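Local coordinates for sorbitol dehydrogenase (Gluconobacter oxydans, PDB 5ITG), which probably oxidises D-sorbitol to L-sorbose with an NADP cofactor, as a Rossmann-fold member of the mannitol dehydrogenase family, at residues S68-A72 with D103-A107. Numbering follows the deposited sequence.
Sequences SKKKA and DYLLA
In a Rossmann domain, helices pack against the sheet through the alternate side chains that each strand presents, and this helix-on-strand contact illustrates the rule. Residues 68-72 form one regular turn of helix 66-77, closed by the backbone hydrogen bond from A72 N to S68 O, 2.9 Å; residues 103-106 are the extended end of strand 93-106, which pairs in parallel with strand 56-61. The two short axes run nearly antiparallel, at 163°, and approach to 8.9 Å, with A72 CA 6.3 Å from Y104 CA. Y104 and L106 point toward the helix, whereas L105 points away, its side chain touching H117 of helix 111-119 on the other face of the sheet.

S68 opens the turn: its CB lies 3.7 Å from L106 CD2, while its OG hydrogen-bonds to S65 OG and T63 OG1. K69 sends an extended chain away from the strand, yet its CA is 3.4 Å from L106 CD1. K71, all trans, runs past the phenol end of Y104, its CE 3.2 Å from Y104 OH, and its ammonium donates to the carbonyl of V33. A72, buried and with only a methyl group, sits between the two strand side chains, consistent with the 8.9 Å axis separation. The t rotamer of Y104 carries its ring toward the helix, where F75, nearly one turn further along, stacks on it. L106, with chi1 near -94° and chi2 trans, reaches A72 from the S68 and K69 side, so that A72 CB meets both Y104 CE1 and L106 CD1 at 3.6 Å.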
# COMPACT_ATOMS: atom_id res chain seq x y z
N SER A 68 23.10 -4.10 -2.30
CA SER A 68 22.22 -4.94 -3.10
C SER A 68 22.83 -6.32 -3.26
O SER A 68 22.14 -7.34 -3.13
CB SER A 68 21.98 -4.31 -4.47
OG SER A 68 21.38 -3.03 -4.35
N LYS A 69 24.13 -6.35 -3.54
CA LYS A 69 24.85 -7.61 -3.73
C LYS A 69 24.81 -8.45 -2.47
O LYS A 69 24.66 -9.67 -2.53
CB LYS A 69 26.30 -7.33 -4.13
CG LYS A 69 26.42 -6.45 -5.36
CD LYS A 69 27.88 -6.15 -5.68
CE LYS A 69 28.00 -5.18 -6.83
NZ LYS A 69 29.42 -4.85 -7.13
N LYS A 70 24.94 -7.80 -1.32
CA LYS A 70 24.90 -8.48 -0.03
C LYS A 70 23.54 -9.16 0.15
O LYS A 70 23.45 -10.34 0.49
CB LYS A 70 25.14 -7.48 1.10
CG LYS A 70 25.27 -8.09 2.49
CD LYS A 70 26.53 -8.93 2.61
CE LYS A 70 26.71 -9.47 4.03
NZ LYS A 70 25.60 -10.38 4.43
N LYS A 71 22.48 -8.39 -0.09
CA LYS A 71 21.12 -8.89 0.02
C LYS A 71 20.93 -10.11 -0.88
O LYS A 71 20.43 -11.15 -0.44
CB LYS A 71 20.14 -7.79 -0.38
CG LYS A 71 18.67 -8.18 -0.34
CD LYS A 71 17.79 -7.05 -0.87
CE LYS A 71 16.32 -7.45 -0.94
NZ LYS A 71 15.49 -6.35 -1.51
N ALA A 72 21.32 -9.97 -2.14
CA ALA A 72 21.19 -11.06 -3.10
C ALA A 72 21.96 -12.29 -2.65
O ALA A 72 21.52 -13.42 -2.86
CB ALA A 72 21.70 -10.60 -4.47
N ASP A 103 14.29 -17.74 -7.09
CA ASP A 103 15.56 -17.19 -7.53
C ASP A 103 15.54 -15.69 -7.31
O ASP A 103 14.48 -15.06 -7.37
CB ASP A 103 15.80 -17.48 -9.02
CG ASP A 103 17.28 -17.57 -9.36
OD1 ASP A 103 18.11 -16.99 -8.62
OD2 ASP A 103 17.62 -18.21 -10.38
N TYR A 104 16.71 -15.13 -7.05
CA TYR A 104 16.85 -13.69 -6.83
C TYR A 104 18.02 -13.22 -7.68
O TYR A 104 19.17 -13.57 -7.43
CB TYR A 104 17.12 -13.42 -5.35
CG TYR A 104 17.15 -11.95 -4.98
CD1 TYR A 104 18.19 -11.12 -5.41
CD2 TYR A 104 16.14 -11.39 -4.20
CE1 TYR A 104 18.21 -9.76 -5.07
CE2 TYR A 104 16.16 -10.03 -3.85
CZ TYR A 104 17.19 -9.23 -4.29
OH TYR A 104 17.20 -7.90 -3.95
N LEU A 105 17.72 -12.42 -8.70
CA LEU A 105 18.75 -11.91 -9.60
C LEU A 105 18.99 -10.43 -9.47
O LEU A 105 18.06 -9.64 -9.30
CB LEU A 105 18.38 -12.20 -11.06
CG LEU A 105 18.38 -13.65 -11.56
CD1 LEU A 105 17.33 -14.47 -10.84
CD2 LEU A 105 18.11 -13.63 -13.07
N LEU A 106 20.26 -10.05 -9.55
CA LEU A 106 20.65 -8.65 -9.52
C LEU A 106 20.83 -8.28 -10.99
O LEU A 106 21.81 -8.68 -11.62
CB LEU A 106 21.97 -8.47 -8.77
CG LEU A 106 21.87 -8.13 -7.29
CD1 LEU A 106 23.25 -8.15 -6.65
CD2 LEU A 106 21.23 -6.76 -7.14
N ALA A 107 19.87 -7.53 -11.52
CA ALA A 107 19.89 -7.12 -12.92
C ALA A 107 21.25 -6.64 -13.41
O ALA A 107 21.75 -7.11 -14.43
CB ALA A 107 18.83 -6.05 -13.17